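Matching sites in tyrosyl-tRNA synthetase from Archaeoglobus fulgidus, a protein that catalyses the attachment of tyrosine to its cognate tRNA, probably by first activating the amino acid with ATP and then transferring it to the acceptor end (PDB 2CYB (chain A, 1.80 Å), residues G176-R181 and C201-I206), and in its relative tyrosine--tRNA ligase from Aeropyrum pernix (PDB 2CYA (chain B, 2.20 Å), residues G183-R188 and A208-I213). One frame, after least-squares fit of the local backbone (RMSD 0.31 Å); residues are numbered along the deposited sequences.

Structure 1 (2CYB); sequences GGIDQR and CLHTPI. With TYR (tyrosine), chain C.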
loop_
_atom_site.group_PDB
_atom_site.type_symbol
_atom_site.label_atom_id
_atom_site.label_comp_id
_atom_site.label_asym_id
_atom_site.label_seq_id
_atom_site.Cartn_x
_atom_site.Cartn_y
_atom_site.Cartn_z
ATOM N N GLY A 176 -7.040 10.864 19.673
ATOM C CA GLY A 176 -5.978 9.876 19.737
ATOM C C GLY A 176 -4.793 10.393 20.519
ATOM O O GLY A 176 -4.731 11.578 20.851
ATOM N N GLY A 177 -3.857 9.505 20.835
ATOM C CA GLY A 177 -2.679 9.946 21.547
ATOM C C GLY A 177 -1.921 10.892 20.634
ATOM O O GLY A 177 -2.113 10.885 19.416
ATOM N N ILE A 178 -1.054 11.707 21.218
ATOM C CA ILE A 178 -0.265 12.662 20.459
ATOM C C ILE A 178 0.656 11.952 19.456
ATOM O O ILE A 178 1.180 12.577 18.534
ATOM C CB ILE A 178 0.569 13.555 21.421
ATOM C CG1 ILE A 178 1.226 14.695 20.649
ATOM C CG2 ILE A 178 1.614 12.726 22.121
ATOM C CD1 ILE A 178 0.284 15.823 20.317
ATOM N N ASP A 179 0.860 10.647 19.625
ATOM C CA ASP A 179 1.699 9.933 18.670
ATOM C C ASP A 179 0.965 9.699 17.345
ATOM O O ASP A 179 1.552 9.208 16.385
ATOM C CB ASP A 179 2.220 8.612 19.251
ATOM C CG ASP A 179 1.133 7.737 19.837
ATOM O OD1 ASP A 179 -0.054 8.135 19.869
ATOM O OD2 ASP A 179 1.486 6.625 20.286
ATOM N N GLN A 180 -0.308 10.075 17.295
ATOM C CA GLN A 180 -1.103 9.934 16.067
ATOM C C GLN A 180 -1.088 11.277 15.329
ATOM O O GLN A 180 -1.700 11.420 14.269
ATOM C CB GLN A 180 -2.568 9.597 16.382
ATOM C CG GLN A 180 -2.797 8.399 17.298
ATOM C CD GLN A 180 -2.172 7.134 16.757
ATOM O OE1 GLN A 180 -2.449 6.726 15.628
ATOM N NE2 GLN A 180 -1.322 6.504 17.560
ATOM N N ARG A 181 -0.380 12.259 15.886
ATOM C CA ARG A 181 -0.363 13.602 15.306
ATOM C C ARG A 181 -0.020 13.705 13.828
ATOM O O ARG A 181 -0.728 14.375 13.074
ATOM C CB ARG A 181 0.570 14.524 16.107
ATOM C CG ARG A 181 0.350 16.003 15.803
ATOM C CD ARG A 181 1.258 16.932 16.616
ATOM N NE ARG A 181 0.825 18.324 16.489
ATOM C CZ ARG A 181 0.774 18.996 15.342
ATOM N NH1 ARG A 181 1.137 18.414 14.207
ATOM N NH2 ARG A 181 0.339 20.249 15.327
ATOM N N CYS A 201 -8.921 17.684 15.503
ATOM C CA CYS A 201 -8.210 16.631 16.217
ATOM C C CYS A 201 -7.952 16.985 17.682
ATOM O O CYS A 201 -7.614 18.125 18.008
ATOM C CB CYS A 201 -6.881 16.343 15.520
ATOM S SG CYS A 201 -7.076 15.946 13.760
ATOM N N LEU A 202 -8.131 15.999 18.556
ATOM C CA LEU A 202 -7.891 16.179 19.985
ATOM C C LEU A 202 -6.863 15.129 20.382
ATOM O O LEU A 202 -7.104 13.932 20.245
ATOM C CB LEU A 202 -9.184 15.979 20.780
ATOM C CG LEU A 202 -9.078 16.235 22.291
ATOM C CD1 LEU A 202 -10.449 16.556 22.850
ATOM C CD2 LEU A 202 -8.480 15.023 22.994
ATOM N N HIS A 203 -5.713 15.572 20.869
ATOM C CA HIS A 203 -4.659 14.641 21.239
ATOM C C HIS A 203 -4.427 14.526 22.737
ATOM O O HIS A 203 -4.368 15.524 23.450
ATOM C CB HIS A 203 -3.364 15.048 20.553
ATOM C CG HIS A 203 -3.450 15.038 19.057
ATOM N ND1 HIS A 203 -2.846 15.993 18.269
ATOM C CD2 HIS A 203 -4.060 14.179 18.208
ATOM C CE1 HIS A 203 -3.081 15.724 16.997
ATOM N NE2 HIS A 203 -3.815 14.629 16.933
ATOM N N THR A 204 -4.293 13.292 23.204
ATOM C CA THR A 204 -4.043 13.040 24.616
ATOM C C THR A 204 -2.548 12.792 24.785
ATOM O O THR A 204 -1.865 12.366 23.852
ATOM C CB THR A 204 -4.816 11.811 25.099
ATOM O OG1 THR A 204 -4.505 10.694 24.256
ATOM C CG2 THR A 204 -6.313 12.071 25.045
ATOM N N PRO A 205 -2.009 13.075 25.975
ATOM C CA PRO A 205 -0.577 12.846 26.169
ATOM C C PRO A 205 -0.238 11.361 26.197
ATOM O O PRO A 205 -1.105 10.523 26.445
ATOM C CB PRO A 205 -0.297 13.534 27.507
ATOM C CG PRO A 205 -1.596 13.394 28.240
ATOM C CD PRO A 205 -2.624 13.679 27.170
ATOM N N ILE A 206 1.017 11.035 25.925
ATOM C CA ILE A 206 1.452 9.642 25.957
ATOM C C ILE A 206 1.882 9.317 27.389
ATOM O O ILE A 206 2.758 9.974 27.942
ATOM C CB ILE A 206 2.643 9.409 25.005
ATOM C CG1 ILE A 206 2.232 9.732 23.564
ATOM C CG2 ILE A 206 3.132 7.976 25.131
ATOM C CD1 ILE A 206 0.997 8.992 23.086
HETATM N N TYR C . -3.096 4.195 14.878
HETATM C CA TYR C . -3.847 3.925 16.129
HETATM C C TYR C . -2.914 3.437 17.235
HETATM O O TYR C . -3.414 3.171 18.341
HETATM C CB TYR C . -4.944 2.892 15.851
HETATM C CG TYR C . -5.950 3.407 14.849
HETATM C CD1 TYR C . -6.221 2.713 13.669
HETATM C CD2 TYR C . -6.633 4.606 15.089
HETATM C CE1 TYR C . -7.160 3.205 12.746
HETATM C CE2 TYR C . -7.558 5.101 14.187
HETATM C CZ TYR C . -7.822 4.398 13.019
HETATM O OH TYR C . -8.759 4.891 12.145
HETATM O OXT TYR C . -1.694 3.343 16.986
#
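Ile178 lies across His203 at about a right angle, its CD1 3.7 Å from His203 CB. With CG1 anti to the backbone N (chi1 -171°), the longer branch reaches the histidine while CG2 turns to Ile206, 3.4 Å from Ile206 CG1, a tight carbon contact. The parallel strands 173-177 and 200-204 meet here, joined through helix 181-190 in a beta-alpha-beta unit of the Rossmann fold: Gly176 N donates to Leu202 O (3.1 Å), and Thr204 N to Gly176 O (2.9 Å). Arg181 puts CB 3.9 Å from His203 CE1; its NE forms a salt bridge with Glu16, which also accepts from His203 ND1. Gln180, of the L-tyrosine binding site, sets NE2 above the carboxylate plane of Asp179 (3.1 Å from OD1); its OE1 accepts from Gln162 NE2 and the bound tyrosine's N (2.7 Å).

Structure 2 (2CYA); sequences GGMDQR and AIHTPI. With SO4 (sulfate ion), chain D.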
loop_
_atom_site.group_PDB
_atom_site.type_symbol
_atom_site.label_atom_id
_atom_site.label_comp_id
_atom_site.label_asym_id
_atom_site.label_seq_id
_atom_site.Cartn_x
_atom_site.Cartn_y
_atom_site.Cartn_z
ATOM N N GLY B 183 -6.980 10.896 19.734
ATOM C CA GLY B 183 -5.857 9.988 19.717
ATOM C C GLY B 183 -4.703 10.529 20.531
ATOM O O GLY B 183 -4.703 11.696 20.936
ATOM N N GLY B 184 -3.712 9.678 20.784
ATOM C CA GLY B 184 -2.549 10.115 21.521
ATOM C C GLY B 184 -1.745 11.028 20.618
ATOM O O GLY B 184 -2.002 11.114 19.412
ATOM N N MET B 185 -0.763 11.710 21.184
ATOM C CA MET B 185 0.079 12.604 20.396
ATOM C C MET B 185 0.850 11.855 19.337
ATOM O O MET B 185 1.378 12.465 18.414
ATOM C CB MET B 185 1.057 13.355 21.296
ATOM C CG MET B 185 0.449 14.561 21.965
ATOM S SD MET B 185 -0.024 15.831 20.757
ATOM C CE MET B 185 1.517 16.729 20.563
ATOM N N ASP B 186 0.935 10.534 19.459
ATOM C CA ASP B 186 1.644 9.752 18.450
ATOM C C ASP B 186 0.820 9.626 17.161
ATOM O O ASP B 186 1.313 9.109 16.152
ATOM C CB ASP B 186 2.031 8.358 18.999
ATOM C CG ASP B 186 0.828 7.532 19.447
ATOM O OD1 ASP B 186 -0.168 8.107 19.920
ATOM O OD2 ASP B 186 0.880 6.292 19.351
ATOM N N GLN B 187 -0.423 10.115 17.180
ATOM C CA GLN B 187 -1.277 10.052 15.988
ATOM C C GLN B 187 -1.308 11.405 15.282
ATOM O O GLN B 187 -1.923 11.525 14.229
ATOM C CB GLN B 187 -2.739 9.723 16.344
ATOM C CG GLN B 187 -2.960 8.593 17.307
ATOM C CD GLN B 187 -3.003 7.247 16.628
ATOM O OE1 GLN B 187 -2.083 6.885 15.891
ATOM N NE2 GLN B 187 -4.078 6.486 16.879
ATOM N N ARG B 188 -0.659 12.419 15.854
ATOM C CA ARG B 188 -0.732 13.761 15.274
ATOM C C ARG B 188 -0.346 13.859 13.815
ATOM O O ARG B 188 -1.000 14.553 13.046
ATOM C CB ARG B 188 0.102 14.756 16.089
ATOM C CG ARG B 188 1.598 14.563 15.942
ATOM C CD ARG B 188 2.377 15.132 17.127
ATOM N NE ARG B 188 3.719 14.544 17.195
ATOM C CZ ARG B 188 4.640 14.664 16.242
ATOM N NH1 ARG B 188 4.376 15.360 15.135
ATOM N NH2 ARG B 188 5.828 14.086 16.389
ATOM N N ALA B 208 -8.698 17.561 15.385
ATOM C CA ALA B 208 -7.822 16.583 16.016
ATOM C C ALA B 208 -7.639 16.843 17.517
ATOM O O ALA B 208 -7.144 17.908 17.905
ATOM C CB ALA B 208 -6.436 16.591 15.318
ATOM N N ILE B 209 -8.004 15.867 18.351
ATOM C CA ILE B 209 -7.864 16.001 19.815
ATOM C C ILE B 209 -6.860 14.982 20.328
ATOM O O ILE B 209 -7.110 13.770 20.305
ATOM C CB ILE B 209 -9.222 15.795 20.550
ATOM C CG1 ILE B 209 -10.211 16.888 20.140
ATOM C CG2 ILE B 209 -9.007 15.823 22.072
ATOM C CD1 ILE B 209 -11.624 16.630 20.555
ATOM N N HIS B 210 -5.730 15.482 20.812
ATOM C CA HIS B 210 -4.657 14.627 21.281
ATOM C C HIS B 210 -4.458 14.548 22.792
ATOM O O HIS B 210 -4.334 15.573 23.479
ATOM C CB HIS B 210 -3.360 15.067 20.593
ATOM C CG HIS B 210 -3.457 15.052 19.098
ATOM N ND1 HIS B 210 -2.917 16.036 18.300
ATOM C CD2 HIS B 210 -4.080 14.188 18.257
ATOM C CE1 HIS B 210 -3.203 15.781 17.034
ATOM N NE2 HIS B 210 -3.908 14.663 16.980
ATOM N N THR B 211 -4.417 13.309 23.281
ATOM C CA THR B 211 -4.211 13.002 24.683
ATOM C C THR B 211 -2.722 12.743 24.946
ATOM O O THR B 211 -1.975 12.360 24.041
ATOM C CB THR B 211 -5.014 11.755 25.088
ATOM O OG1 THR B 211 -4.694 10.670 24.213
ATOM C CG2 THR B 211 -6.500 12.048 25.002
ATOM N N PRO B 212 -2.273 12.964 26.190
ATOM C CA PRO B 212 -0.869 12.752 26.559
ATOM C C PRO B 212 -0.476 11.273 26.596
ATOM O O PRO B 212 -1.290 10.404 26.884
ATOM C CB PRO B 212 -0.771 13.421 27.937
ATOM C CG PRO B 212 -2.138 13.182 28.513
ATOM C CD PRO B 212 -3.053 13.484 27.330
ATOM N N ILE B 213 0.785 11.002 26.302
ATOM C CA ILE B 213 1.298 9.643 26.302
ATOM C C ILE B 213 2.208 9.499 27.512
ATOM O O ILE B 213 3.295 10.079 27.531
ATOM C CB ILE B 213 2.113 9.373 25.005
ATOM C CG1 ILE B 213 1.168 9.380 23.795
ATOM C CG2 ILE B 213 2.866 8.042 25.104
ATOM C CD1 ILE B 213 1.878 9.386 22.455
HETATM S S SO4 D . -3.086 5.730 21.030
HETATM O O1 SO4 D . -4.278 5.950 20.101
HETATM O O2 SO4 D . -2.386 7.073 21.198
HETATM O O3 SO4 D . -3.605 5.370 22.293
HETATM O O4 SO4 D . -2.175 4.928 20.286
#
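Met185 crosses His210 at about a right angle, with its SD 3.4 Å from His210 CB. CG stands beside the backbone N, anti to the carbonyl carbon (chi1 -82°), and bends at chi2 and chi3 carry the sulfur to the histidine, whereas Met185 CB lies 4.2 Å from Ile213 CD1. Between the strands, Gly183 N donates to Ile209 O (2.9 Å), and Thr211 N to Gly183 O (2.9 Å). Arg188 sets CB 3.6 Å from His210 CE1, and its CG occupies the position between backbone N and carbonyl carbon (chi1 71°), from which the guanidinium leads away; His210 ND1 is bonded to Glu19. Gln187, predicted to bind tyrosine, accepts at OE1 from Gln169 NE2, and its NE2 lies 3.3 Å from O1 of a sulfate ion, probably from the crystallisation liquor.

Structure 1 against structure 2
One side-chain hydrogen bond belongs to structure 1 alone: Gln180(A) NE2 to Asp179(A) OD1, 3.1 Å. The amide end of Gln187(B) is twisted by about 71° relative to that of Gln180(A), and the nearest like atoms, Gln187(B) OE1 and Asp186(B) OD2, are 4.6 Å from each other, too far to bond. Tyrosine touches Gln180(A) in structure 1 alone, which may contribute to the amide's different setting. Strand pairing is kept: Thr204(A) N - Gly176(A) O and Thr211(B) N - Gly183(B) O are both 2.9 Å.

In the packing, Ile178(A) is exchanged for Met185(B) on coincident CB atoms. Two different chain paths pass through one place, CD1 of Ile178(A) and SD of Met185(B) standing 0.5 Å apart, and CE of Met185(B) continues beyond it. Both side chains keep their touch on the histidine, His203(A) / His210(B), which holds its place. Branch atoms CG1 and CG2 of Ile178(A) lack counterparts, as do CG and CE of Met185(B). Of the buried exchanges, SG of Cys201(A) has no counterpart in Ala208(B), while the CB atoms coincide within the error and both lie beside the histidine; CG of Leu202(A) and CG2 of Ile209(B) stand 0.5 Å apart, while CD1 of Leu202(A) and CG1 and CD1 of Ile209(B) have no counterparts. The exposed Arg181(A) and Arg188(B) turn differently, their CZ atoms 5.9 Å apart.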